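Local coordinates for protein heme oxygenase (Leptospira interrogans, PDB 5KZL) that probably degrades heme oxidatively, opening the porphyrin ring to release iron, as other heme oxygenases do, at residues S57-L62 and V131-D136; L79-A84 and Y162-I167; L125-Y130 and A196-V201. The protein carries 1 engineered substitution. One frame throughout, in Å; residues are numbered along the deposited sequence. Where two conformers were deposited one is given.

Contact 1: residues S57-L62 and V131-D136; sequences SMEEEL and VRYLGD. With HEM (protoporphyrin IX containing Fe), chain B.
The Tyr133 ring bridges the gap between two helix segments whose axes come no closer than 12.9 Å and cross at -110°. With CG anti to the carbonyl carbon, the Tyr133 side chain points toward segment 57-62 and meets Met58 and Leu62 tip to tip. The Met58 chain leaves its backbone with CG anti to N and bends at chi3 (65°), bringing the methyl CE over one ring face, 3.5 Å from Tyr133 CZ and nearer the rim than the middle. The sulfur sits obliquely, SD 4.9 Å from the ring centroid, a Met-aromatic contact secondary to the CH-pi one. Leu62 CD1 touches the ring edge at Tyr133 CE2 (3.6 Å). In the ring plane the hydroxyl is tied down: Tyr133 OH donates to the anti lone pair of Glu59 OE2 over 2.7 Å, and the same carboxylate accepts from Arg81 N and Lys82 N. Arg132 starts toward Met58, then folds back at chi2 and chi3; its NH2 forms a salt bridge with Asp136 OD1 (2.9 Å), while Tyr55 OH pairs with both Arg132 NE and Asp136 OD2. On the heme side, Gly135 CA lies 3.2 Å from HEM C4A, and Gly135 O accepts from the iron-bound water, consistent with the glycine-bearing distal helix of heme oxygenases. Helix 41-64 thus backs distal helix 125-151 away from the heme; helix 105-120 lies against Ser57, helix 188-210 against Val131.

Contact 2: residues L79-A84 and Y162-I167; sequences LYRKNA and YEFPMI
A cation-pi stack joins the turn before helix 82-93 to the loop leading into helix 170-183. The guanidinium of Arg81 lies nearly flat on the Phe164 ring, centres 3.9 Å apart and planes 24° from parallel. The overlap is offset: Phe164 CE2 sits over the middle of the guanidinium, 3.3 Å from Arg81 CZ, whereas the charged group lies toward the rim of the ring. Ala84 CB lies, off-centre, over the opposite guanidinium face. Backbone carbonyls take the N-H groups, Glu163 O in the guanidinium plane and Leu79 O tilted out of it, with each donor above its carbonyl plane. Arg81 NH2 donates to Glu163 O over 2.8 Å with an N-H...O angle of 150°, and the NH1 bond to the same oxygen is weak; NH2 also reaches Phe161 O. Arg81 NE gives its hydrogen to Leu79 O, a bond within its own segment made possible by bends at chi2 and chi3, with weak additions to Tyr80 O. These carbonyls fix the rotation of the group and probably ease the cost of burying its charge.

Further out, Phe164 opens a type I beta turn to Ile167, closed by Ile167 N bonding to Phe164 O. The Leu79 side chain crosses that of Phe164 obliquely, CD2 near CE2, and Phe173 of helix 170-183 packs on both Leu79 and Ile167. From the other direction Glu59 accepts hydrogen bonds from Arg81 N and Lys82 N, holding the backbone that carries the arginine. Leu79 CD2 meets Ile167 CD1 at 3.8 Å.

Contact 3: residues L125-Y130 and A196-V201; sequences LAAHSY and AESKQV. With HEM (protoporphyrin IX containing Fe), chain B.
Leu125 points away from segment 196-201 and packs on Glu61 and Leu62 of helix 41-64. At Ala127 the helices come together: its CA is 4.7 Å from that of Ser198, and the axes pass at 8.2 Å with a signed crossing of -49°. Ala127 CB and Ser198 OG, 3.3 Å apart, allow the close approach, with Glu197 CB also against the alanine methyl. The serine hydroxyl has its polar partner in its own helix, Ile194 O.

His128 follows, CG anti to the carbonyl carbon; the end of its ring reaches Glu197 and Val201. Val201 CG2 stands over the ring centre in a CH-pi contact, 3.4 Å from the centroid and 9° off the normal, while Met58 of helix 41-64 also packs on this residue. In the ring plane, His128 NE2 donates to Glu197 OE2 over 2.8 Å in an almost straight bond (164°). The carboxylate gets there because Glu197 bends at chi2, and it presents the anti lone pair of OE2, with the two flat groups nearly coplanar. Its other oxygen, OE1, forms a salt bridge with Arg113 of helix 105-120, so the buried carboxylate is held from two sides and probably remains negatively charged. Segment 125-130 belongs to the distal helix of the all-alpha heme oxygenase fold, packed here against helix 188-210.

Ser129 OG is hydrogen-bonded to Tyr177 OH. Tyr130, CG anti to the backbone N, returns to the second helix, its CD2 coming near Ser198 OG, and continues to the heme. Methyl CMA of HEM lies over one ring face, offset toward the rim, and Tyr130 OH donates to the propionate oxygen O1A at 2.7 Å.

How the contacts relate
Helix 125-151 runs through contacts 1 and 3, whose centres are about 9 Å apart: the same helix binds helix 188-210 first, then reaches the iron-bound water about two turns later, at Gly135. Met58 SD lies 3.7 Å from His128 O, and Val131 CG1 is the same distance from Val201 CG1. Contacts 1 and 2, centres about 11 Å apart, are joined by Glu59: OE2, already bound to the Tyr133 hydroxyl, probably also accepts from Arg81 N (2.8 Å), and OE1 from Lys82 N (2.9 Å). Contact 2 is the one without direct heme contact, although the Tyr162 side chain is about 8 Å from the heme. Contacts 2 and 3 do not touch; their centres are about 20 Å apart.

Contact 1: residues S57-L62 and V131-D136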
loop_
_atom_site.group_PDB
_atom_site.type_symbol
_atom_site.label_atom_id
_atom_site.label_comp_id
_atom_site.label_asym_id
_atom_site.label_seq_id
_atom_site.Cartn_x
_atom_site.Cartn_y
_atom_site.Cartn_z
ATOM N N SER A 57 -6.127 -5.415 7.130
ATOM C CA SER A 57 -7.257 -4.535 7.466
ATOM C C SER A 57 -7.868 -3.911 6.208
ATOM O O SER A 57 -9.086 -3.983 6.022
ATOM C CB SER A 57 -6.819 -3.435 8.423
ATOM O OG SER A 57 -7.963 -2.673 8.788
ATOM N N MET A 58 -7.015 -3.308 5.333
ATOM C CA MET A 58 -7.520 -2.701 4.111
ATOM C C MET A 58 -8.312 -3.705 3.274
ATOM O O MET A 58 -9.406 -3.354 2.818
ATOM C CB MET A 58 -6.384 -2.031 3.330
ATOM C CG MET A 58 -6.854 -1.342 2.071
ATOM S SD MET A 58 -5.620 -0.259 1.338
ATOM C CE MET A 58 -4.407 -1.406 0.881
ATOM N N GLU A 59 -7.816 -4.960 3.132
ATOM C CA GLU A 59 -8.480 -6.017 2.355
ATOM C C GLU A 59 -9.734 -6.520 3.044
ATOM O O GLU A 59 -10.730 -6.776 2.363
ATOM C CB GLU A 59 -7.497 -7.125 1.959
ATOM C CG GLU A 59 -6.462 -6.475 1.037
ATOM C CD GLU A 59 -5.068 -7.020 0.786
ATOM O OE1 GLU A 59 -4.791 -8.195 1.109
ATOM O OE2 GLU A 59 -4.272 -6.275 0.171
ATOM N N GLU A 60 -9.747 -6.520 4.383
ATOM C CA GLU A 60 -10.972 -6.873 5.108
ATOM C C GLU A 60 -12.077 -5.840 4.804
ATOM O O GLU A 60 -13.214 -6.200 4.488
ATOM C CB GLU A 60 -10.693 -6.898 6.610
ATOM C CG GLU A 60 -10.151 -8.223 7.088
ATOM C CD GLU A 60 -9.784 -8.247 8.561
ATOM O OE1 GLU A 60 -10.147 -7.291 9.287
ATOM O OE2 GLU A 60 -9.115 -9.218 8.984
ATOM N N GLU A 61 -11.711 -4.558 4.857
ATOM C CA GLU A 61 -12.617 -3.435 4.641
ATOM C C GLU A 61 -13.024 -3.245 3.175
ATOM O O GLU A 61 -14.189 -2.938 2.910
ATOM C CB GLU A 61 -12.027 -2.154 5.271
ATOM C CG GLU A 61 -11.788 -2.251 6.786
ATOM C CD GLU A 61 -12.869 -2.928 7.612
ATOM O OE1 GLU A 61 -14.073 -2.701 7.354
ATOM O OE2 GLU A 61 -12.508 -3.709 8.517
ATOM N N LEU A 62 -12.110 -3.464 2.215
ATOM C CA LEU A 62 -12.456 -3.379 0.790
ATOM C C LEU A 62 -13.421 -4.512 0.396
ATOM O O LEU A 62 -14.333 -4.296 -0.407
ATOM C CB LEU A 62 -11.196 -3.392 -0.095
ATOM C CG LEU A 62 -10.375 -2.088 -0.091
ATOM C CD1 LEU A 62 -9.041 -2.310 -0.778
ATOM C CD2 LEU A 62 -11.153 -0.912 -0.783
ATOM N N VAL A 131 -3.186 5.255 -2.767
ATOM C CA VAL A 131 -1.889 5.485 -2.134
ATOM C C VAL A 131 -1.092 4.209 -2.044
ATOM O O VAL A 131 0.045 4.193 -2.491
ATOM C CB VAL A 131 -1.976 6.232 -0.775
ATOM C CG1 VAL A 131 -0.592 6.396 -0.166
ATOM C CG2 VAL A 131 -2.632 7.598 -0.951
ATOM N N ARG A 132 -1.680 3.146 -1.496
ATOM C CA ARG A 132 -0.979 1.870 -1.410
ATOM C C ARG A 132 -0.941 1.082 -2.757
ATOM O O ARG A 132 0.151 0.865 -3.266
ATOM C CB ARG A 132 -1.508 0.990 -0.244
ATOM C CG ARG A 132 -1.054 1.455 1.175
ATOM C CD ARG A 132 0.441 1.829 1.375
ATOM N NE ARG A 132 1.381 0.889 0.746
ATOM C CZ ARG A 132 2.703 1.035 0.660
ATOM N NH1 ARG A 132 3.307 2.085 1.219
ATOM N NH2 ARG A 132 3.433 0.142 0.002
ATOM N N TYR A 133 -2.083 0.628 -3.313
ATOM C CA TYR A 133 -2.022 -0.237 -4.515
ATOM C C TYR A 133 -1.480 0.401 -5.758
ATOM O O TYR A 133 -0.702 -0.254 -6.454
ATOM C CB TYR A 133 -3.370 -0.851 -4.847
ATOM C CG TYR A 133 -3.962 -1.727 -3.770
ATOM C CD1 TYR A 133 -3.184 -2.683 -3.108
ATOM C CD2 TYR A 133 -5.318 -1.675 -3.478
ATOM C CE1 TYR A 133 -3.740 -3.520 -2.140
ATOM C CE2 TYR A 133 -5.888 -2.516 -2.526
ATOM C CZ TYR A 133 -5.097 -3.437 -1.862
ATOM O OH TYR A 133 -5.671 -4.232 -0.911
ATOM N N LEU A 134 -1.881 1.659 -6.081
ATOM C CA LEU A 134 -1.317 2.212 -7.318
ATOM C C LEU A 134 0.199 2.436 -7.166
ATOM O O LEU A 134 0.935 2.195 -8.118
ATOM C CB LEU A 134 -2.079 3.464 -7.840
ATOM C CG LEU A 134 -1.657 3.955 -9.237
ATOM C CD1 LEU A 134 -1.715 2.841 -10.306
ATOM C CD2 LEU A 134 -2.451 5.171 -9.649
ATOM N N GLY A 135 0.647 2.776 -5.954
ATOM C CA GLY A 135 2.072 2.906 -5.639
ATOM C C GLY A 135 2.794 1.578 -5.787
ATOM O O GLY A 135 3.863 1.514 -6.402
ATOM N N ASP A 136 2.179 0.496 -5.262
ATOM C CA ASP A 136 2.741 -0.871 -5.325
ATOM C C ASP A 136 2.876 -1.331 -6.779
ATOM O O ASP A 136 3.918 -1.845 -7.182
ATOM C CB ASP A 136 1.853 -1.881 -4.601
ATOM C CG ASP A 136 1.664 -1.680 -3.114
ATOM O OD1 ASP A 136 2.545 -1.063 -2.478
ATOM O OD2 ASP A 136 0.652 -2.168 -2.585
HETATM C CHA HEM B . 4.325 6.238 -8.135
HETATM C CHB HEM B . 2.933 5.784 -3.624
HETATM C CHC HEM B . 7.522 5.328 -2.363
HETATM C CHD HEM B . 8.708 4.884 -6.861
HETATM C C1A HEM B . 3.566 6.144 -7.020
HETATM C C2A HEM B . 2.149 6.360 -7.004
HETATM C C3A HEM B . 1.773 6.258 -5.732
HETATM C C4A HEM B . 2.904 5.961 -4.972
HETATM C CMA HEM B . 0.401 6.370 -5.193
HETATM C CAA HEM B . 1.247 6.642 -8.180
HETATM C CBA HEM B . 1.295 8.117 -8.639
HETATM C CGA HEM B . 0.279 8.356 -9.676
HETATM O O1A HEM B . -0.606 9.135 -9.490
HETATM O O2A HEM B . 0.365 7.729 -10.719
HETATM C C1B HEM B . 4.076 5.639 -2.856
HETATM C C2B HEM B . 4.076 5.616 -1.401
HETATM C C3B HEM B . 5.376 5.491 -1.072
HETATM C C4B HEM B . 6.149 5.449 -2.322
HETATM C CMB HEM B . 2.914 5.669 -0.469
HETATM C CAB HEM B . 5.994 5.420 0.192
HETATM C CBB HEM B . 5.272 5.748 1.138
HETATM C C1C HEM B . 8.268 5.010 -3.440
HETATM C C2C HEM B . 9.582 4.464 -3.430
HETATM C C3C HEM B . 9.902 4.333 -4.730
HETATM C C4C HEM B . 8.777 4.764 -5.520
HETATM C CMC HEM B . 10.421 4.105 -2.204
HETATM C CAC HEM B . 11.170 3.828 -5.204
HETATM C CBC HEM B . 11.281 3.365 -6.382
HETATM C C1D HEM B . 7.618 5.327 -7.582
HETATM C C2D HEM B . 7.640 5.495 -9.058
HETATM C C3D HEM B . 6.423 5.834 -9.400
HETATM C C4D HEM B . 5.653 5.903 -8.150
HETATM C CMD HEM B . 8.793 5.247 -9.965
HETATM C CAD HEM B . 5.963 6.150 -10.797
HETATM C CBD HEM B . 5.776 4.956 -11.656
HETATM C CGD HEM B . 5.296 5.290 -13.032
HETATM O O1D HEM B . 4.826 6.334 -13.279
HETATM O O2D HEM B . 5.391 4.441 -13.866
HETATM N NA HEM B . 3.950 5.942 -5.754
HETATM N NB HEM B . 5.302 5.579 -3.248
HETATM N NC HEM B . 7.866 5.171 -4.681
HETATM N ND HEM B . 6.412 5.576 -7.119
HETATM FE FE HEM B . 5.893 5.588 -5.246
HETATM O O HOH W 1 5.624 3.328 -5.340
#

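Contact 2: residues L79-A84 and Y162-I167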
loop_
_atom_site.group_PDB
_atom_site.type_symbol
_atom_site.label_atom_id
_atom_site.label_comp_id
_atom_site.label_asym_id
_atom_site.label_seq_id
_atom_site.Cartn_x
_atom_site.Cartn_y
_atom_site.Cartn_z
ATOM N N LEU A 79 -4.903 -6.911 -6.880
ATOM C CA LEU A 79 -3.945 -6.064 -6.164
ATOM C C LEU A 79 -3.645 -6.505 -4.745
ATOM O O LEU A 79 -2.642 -6.053 -4.200
ATOM C CB LEU A 79 -4.436 -4.605 -6.156
ATOM C CG LEU A 79 -4.620 -3.931 -7.522
ATOM C CD1 LEU A 79 -5.348 -2.608 -7.365
ATOM C CD2 LEU A 79 -3.259 -3.697 -8.208
ATOM N N TYR A 80 -4.513 -7.342 -4.129
ATOM C CA TYR A 80 -4.368 -7.758 -2.719
ATOM C C TYR A 80 -2.969 -8.265 -2.404
ATOM O O TYR A 80 -2.368 -9.002 -3.207
ATOM C CB TYR A 80 -5.453 -8.745 -2.282
ATOM C CG TYR A 80 -6.874 -8.213 -2.259
ATOM C CD1 TYR A 80 -7.149 -6.864 -2.505
ATOM C CD2 TYR A 80 -7.945 -9.056 -1.974
ATOM C CE1 TYR A 80 -8.460 -6.379 -2.483
ATOM C CE2 TYR A 80 -9.257 -8.583 -1.949
ATOM C CZ TYR A 80 -9.510 -7.251 -2.232
ATOM O OH TYR A 80 -10.799 -6.804 -2.171
ATOM N N ARG A 81 -2.445 -7.817 -1.245
ATOM C CA ARG A 81 -1.066 -8.044 -0.800
ATOM C C ARG A 81 -0.907 -8.895 0.440
ATOM O O ARG A 81 0.214 -9.350 0.690
ATOM C CB ARG A 81 -0.347 -6.679 -0.579
ATOM C CG ARG A 81 -0.312 -5.698 -1.778
ATOM C CD ARG A 81 0.582 -6.154 -2.920
ATOM N NE ARG A 81 -0.054 -7.181 -3.757
ATOM C CZ ARG A 81 0.612 -8.075 -4.487
ATOM N NH1 ARG A 81 -0.045 -8.966 -5.221
ATOM N NH2 ARG A 81 1.936 -8.063 -4.514
ATOM N N LYS A 82 -1.987 -9.095 1.242
ATOM C CA LYS A 82 -1.900 -9.834 2.513
ATOM C C LYS A 82 -1.175 -11.186 2.378
ATOM O O LYS A 82 -0.257 -11.461 3.159
ATOM C CB LYS A 82 -3.299 -10.016 3.144
ATOM C CG LYS A 82 -3.370 -10.853 4.417
ATOM C CD LYS A 82 -4.810 -11.217 4.708
ATOM C CE LYS A 82 -4.932 -12.617 5.239
ATOM N NZ LYS A 82 -6.353 -13.015 5.402
ATOM N N ASN A 83 -1.552 -11.992 1.369
ATOM C CA ASN A 83 -0.931 -13.313 1.170
ATOM C C ASN A 83 0.513 -13.236 0.683
ATOM O O ASN A 83 1.336 -14.046 1.103
ATOM C CB ASN A 83 -1.783 -14.193 0.266
ATOM C CG ASN A 83 -3.090 -14.612 0.910
ATOM O OD1 ASN A 83 -3.206 -14.793 2.127
ATOM N ND2 ASN A 83 -4.096 -14.823 0.097
ATOM N N ALA A 84 0.830 -12.245 -0.156
ATOM C CA ALA A 84 2.200 -12.013 -0.644
ATOM C C ALA A 84 3.084 -11.655 0.559
ATOM O O ALA A 84 4.178 -12.211 0.695
ATOM C CB ALA A 84 2.218 -10.883 -1.663
ATOM N N TYR A 162 6.145 -7.476 -4.091
ATOM C CA TYR A 162 6.285 -6.616 -5.272
ATOM C C TYR A 162 5.757 -7.217 -6.561
ATOM O O TYR A 162 5.819 -6.551 -7.600
ATOM C CB TYR A 162 7.756 -6.243 -5.462
ATOM C CG TYR A 162 8.378 -5.677 -4.211
ATOM C CD1 TYR A 162 8.046 -4.405 -3.760
ATOM C CD2 TYR A 162 9.289 -6.417 -3.467
ATOM C CE1 TYR A 162 8.582 -3.892 -2.581
ATOM C CE2 TYR A 162 9.836 -5.914 -2.287
ATOM C CZ TYR A 162 9.496 -4.642 -1.861
ATOM O OH TYR A 162 10.020 -4.139 -0.701
ATOM N N GLU A 163 5.252 -8.463 -6.512
ATOM C CA GLU A 163 4.789 -9.173 -7.705
ATOM C C GLU A 163 3.279 -9.395 -7.741
ATOM O O GLU A 163 2.647 -9.711 -6.715
ATOM C CB GLU A 163 5.553 -10.501 -7.857
ATOM C CG GLU A 163 7.063 -10.348 -7.894
ATOM C CD GLU A 163 7.756 -11.616 -8.353
ATOM O OE1 GLU A 163 7.278 -12.712 -7.988
ATOM O OE2 GLU A 163 8.770 -11.515 -9.081
ATOM N N PHE A 164 2.710 -9.222 -8.944
ATOM C CA PHE A 164 1.277 -9.337 -9.214
ATOM C C PHE A 164 1.034 -10.461 -10.225
ATOM O O PHE A 164 0.871 -10.169 -11.405
ATOM C CB PHE A 164 0.719 -7.971 -9.714
ATOM C CG PHE A 164 0.887 -6.892 -8.668
ATOM C CD1 PHE A 164 2.076 -6.175 -8.568
ATOM C CD2 PHE A 164 -0.118 -6.641 -7.737
ATOM C CE1 PHE A 164 2.246 -5.201 -7.574
ATOM C CE2 PHE A 164 0.064 -5.683 -6.733
ATOM C CZ PHE A 164 1.235 -4.960 -6.671
ATOM N N PRO A 165 1.054 -11.752 -9.797
ATOM C CA PRO A 165 0.884 -12.849 -10.770
ATOM C C PRO A 165 -0.468 -12.833 -11.487
ATOM O O PRO A 165 -0.565 -13.355 -12.584
ATOM C CB PRO A 165 1.101 -14.116 -9.931
ATOM C CG PRO A 165 0.786 -13.698 -8.527
ATOM C CD PRO A 165 1.265 -12.277 -8.429
ATOM N N MET A 166 -1.485 -12.166 -10.907
ATOM C CA MET A 166 -2.815 -12.062 -11.509
ATOM C C MET A 166 -2.877 -10.996 -12.621
ATOM O O MET A 166 -3.902 -10.875 -13.294
ATOM C CB MET A 166 -3.870 -11.748 -10.416
ATOM C CG MET A 166 -4.027 -12.846 -9.389
ATOM S SD MET A 166 -5.317 -12.466 -8.172
ATOM C CE MET A 166 -5.454 -14.030 -7.313
ATOM N N ILE A 167 -1.812 -10.190 -12.772
ATOM C CA ILE A 167 -1.735 -9.085 -13.739
ATOM C C ILE A 167 -0.581 -9.383 -14.711
ATOM O O ILE A 167 0.584 -9.290 -14.327
ATOM C CB ILE A 167 -1.567 -7.698 -13.009
ATOM C CG1 ILE A 167 -2.745 -7.381 -12.023
ATOM C CG2 ILE A 167 -1.377 -6.559 -14.015
ATOM C CD1 ILE A 167 -2.471 -6.153 -11.003
#

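Contact 3: residues L125-Y130 and A196-V201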
loop_
_atom_site.group_PDB
_atom_site.type_symbol
_atom_site.label_atom_id
_atom_site.label_comp_id
_atom_site.label_asym_id
_atom_site.label_seq_id
_atom_site.Cartn_x
_atom_site.Cartn_y
_atom_site.Cartn_z
ATOM N N LEU A 125 -12.108 4.875 1.181
ATOM C CA LEU A 125 -11.185 3.741 1.003
ATOM C C LEU A 125 -10.542 3.813 -0.399
ATOM O O LEU A 125 -9.471 3.233 -0.612
ATOM C CB LEU A 125 -11.898 2.389 1.210
ATOM C CG LEU A 125 -12.275 2.046 2.655
ATOM C CD1 LEU A 125 -13.046 0.733 2.714
ATOM C CD2 LEU A 125 -11.024 1.984 3.575
ATOM N N ALA A 126 -11.154 4.595 -1.327
ATOM C CA ALA A 126 -10.570 4.841 -2.654
ATOM C C ALA A 126 -9.176 5.450 -2.489
ATOM O O ALA A 126 -8.280 5.119 -3.257
ATOM C CB ALA A 126 -11.457 5.780 -3.480
ATOM N N ALA A 127 -8.993 6.336 -1.482
ATOM C CA ALA A 127 -7.708 6.987 -1.167
ATOM C C ALA A 127 -6.655 5.978 -0.716
ATOM O O ALA A 127 -5.497 6.075 -1.110
ATOM C CB ALA A 127 -7.892 8.024 -0.085
ATOM N N HIS A 128 -7.072 5.009 0.080
ATOM C CA HIS A 128 -6.258 3.926 0.604
ATOM C C HIS A 128 -5.791 2.996 -0.522
ATOM O O HIS A 128 -4.599 2.684 -0.604
ATOM C CB HIS A 128 -7.051 3.217 1.704
ATOM C CG HIS A 128 -7.148 4.045 2.955
ATOM N ND1 HIS A 128 -6.330 3.810 4.037
ATOM C CD2 HIS A 128 -7.917 5.132 3.219
ATOM C CE1 HIS A 128 -6.662 4.708 4.951
ATOM N NE2 HIS A 128 -7.597 5.544 4.499
ATOM N N SER A 129 -6.730 2.598 -1.408
ATOM C CA SER A 129 -6.453 1.828 -2.618
ATOM C C SER A 129 -5.416 2.600 -3.495
ATOM O O SER A 129 -4.382 2.040 -3.836
ATOM C CB SER A 129 -7.741 1.611 -3.401
ATOM O OG SER A 129 -7.405 1.104 -4.679
ATOM N N TYR A 130 -5.662 3.886 -3.797
ATOM C CA TYR A 130 -4.736 4.708 -4.590
ATOM C C TYR A 130 -3.316 4.762 -4.003
ATOM O O TYR A 130 -2.351 4.411 -4.687
ATOM C CB TYR A 130 -5.291 6.150 -4.799
ATOM C CG TYR A 130 -4.262 7.112 -5.375
ATOM C CD1 TYR A 130 -3.976 7.127 -6.739
ATOM C CD2 TYR A 130 -3.568 7.999 -4.554
ATOM C CE1 TYR A 130 -3.007 7.990 -7.268
ATOM C CE2 TYR A 130 -2.571 8.836 -5.068
ATOM C CZ TYR A 130 -2.329 8.863 -6.432
ATOM O OH TYR A 130 -1.349 9.694 -6.936
ATOM N N ALA A 196 -7.886 14.674 0.443
ATOM C CA ALA A 196 -7.576 14.899 1.868
ATOM C C ALA A 196 -7.250 13.557 2.558
ATOM O O ALA A 196 -6.241 13.456 3.272
ATOM C CB ALA A 196 -8.756 15.579 2.544
ATOM N N GLU A 197 -8.021 12.495 2.235
ATOM C CA GLU A 197 -7.739 11.166 2.791
ATOM C C GLU A 197 -6.391 10.611 2.301
ATOM O O GLU A 197 -5.613 10.111 3.119
ATOM C CB GLU A 197 -8.886 10.175 2.557
ATOM C CG GLU A 197 -8.750 8.870 3.363
ATOM C CD GLU A 197 -8.759 8.990 4.881
ATOM O OE1 GLU A 197 -9.117 10.077 5.387
ATOM O OE2 GLU A 197 -8.413 7.999 5.567
ATOM N N SER A 198 -6.091 10.777 1.006
ATOM C CA SER A 198 -4.829 10.321 0.403
ATOM C C SER A 198 -3.629 10.949 1.129
ATOM O O SER A 198 -2.672 10.250 1.455
ATOM C CB SER A 198 -4.799 10.637 -1.089
ATOM O OG SER A 198 -5.869 9.987 -1.754
ATOM N N LYS A 199 -3.707 12.259 1.428
ATOM C CA LYS A 199 -2.643 12.939 2.181
ATOM C C LYS A 199 -2.432 12.323 3.569
ATOM O O LYS A 199 -1.277 12.135 3.996
ATOM C CB LYS A 199 -2.942 14.429 2.295
ATOM C CG LYS A 199 -2.853 15.138 0.950
ATOM C CD LYS A 199 -3.306 16.577 1.091
ATOM C CE LYS A 199 -3.198 17.308 -0.211
ATOM N NZ LYS A 199 -1.846 17.899 -0.373
ATOM N N GLN A 200 -3.543 11.967 4.247
ATOM C CA GLN A 200 -3.538 11.326 5.564
ATOM C C GLN A 200 -2.868 9.955 5.461
ATOM O O GLN A 200 -2.060 9.598 6.327
ATOM C CB GLN A 200 -4.986 11.138 6.063
ATOM C CG GLN A 200 -5.422 12.075 7.169
ATOM C CD GLN A 200 -4.526 12.010 8.370
ATOM O OE1 GLN A 200 -4.522 11.058 9.170
ATOM N NE2 GLN A 200 -3.715 13.013 8.474
ATOM N N VAL A 201 -3.177 9.208 4.397
ATOM C CA VAL A 201 -2.585 7.872 4.168
ATOM C C VAL A 201 -1.071 8.020 4.008
ATOM O O VAL A 201 -0.344 7.250 4.635
ATOM C CB VAL A 201 -3.217 7.079 2.985
ATOM C CG1 VAL A 201 -2.603 5.683 2.869
ATOM C CG2 VAL A 201 -4.725 6.967 3.141
HETATM C CHA HEM B . 4.325 6.238 -8.135
HETATM C CHB HEM B . 2.933 5.784 -3.624
HETATM C CHC HEM B . 7.522 5.328 -2.363
HETATM C CHD HEM B . 8.708 4.884 -6.861
HETATM C C1A HEM B . 3.566 6.144 -7.020
HETATM C C2A HEM B . 2.149 6.360 -7.004
HETATM C C3A HEM B . 1.773 6.258 -5.732
HETATM C C4A HEM B . 2.904 5.961 -4.972
HETATM C CMA HEM B . 0.401 6.370 -5.193
HETATM C CAA HEM B . 1.247 6.642 -8.180
HETATM C CBA HEM B . 1.295 8.117 -8.639
HETATM C CGA HEM B . 0.279 8.356 -9.676
HETATM O O1A HEM B . -0.606 9.135 -9.490
HETATM O O2A HEM B . 0.365 7.729 -10.719
HETATM C C1B HEM B . 4.076 5.639 -2.856
HETATM C C2B HEM B . 4.076 5.616 -1.401
HETATM C C3B HEM B . 5.376 5.491 -1.072
HETATM C C4B HEM B . 6.149 5.449 -2.322
HETATM C CMB HEM B . 2.914 5.669 -0.469
HETATM C CAB HEM B . 5.994 5.420 0.192
HETATM C CBB HEM B . 5.272 5.748 1.138
HETATM C C1C HEM B . 8.268 5.010 -3.440
HETATM C C2C HEM B . 9.582 4.464 -3.430
HETATM C C3C HEM B . 9.902 4.333 -4.730
HETATM C C4C HEM B . 8.777 4.764 -5.520
HETATM C CMC HEM B . 10.421 4.105 -2.204
HETATM C CAC HEM B . 11.170 3.828 -5.204
HETATM C CBC HEM B . 11.281 3.365 -6.382
HETATM C C1D HEM B . 7.618 5.327 -7.582
HETATM C C2D HEM B . 7.640 5.495 -9.058
HETATM C C3D HEM B . 6.423 5.834 -9.400
HETATM C C4D HEM B . 5.653 5.903 -8.150
HETATM C CMD HEM B . 8.793 5.247 -9.965
HETATM C CAD HEM B . 5.963 6.150 -10.797
HETATM C CBD HEM B . 5.776 4.956 -11.656
HETATM C CGD HEM B . 5.296 5.290 -13.032
HETATM O O1D HEM B . 4.826 6.334 -13.279
HETATM O O2D HEM B . 5.391 4.441 -13.866
HETATM N NA HEM B . 3.950 5.942 -5.754
HETATM N NB HEM B . 5.302 5.579 -3.248
HETATM N NC HEM B . 7.866 5.171 -4.681
HETATM N ND HEM B . 6.412 5.576 -7.119
HETATM FE FE HEM B . 5.893 5.588 -5.246
HETATM O O HOH W 1 5.624 3.328 -5.340
#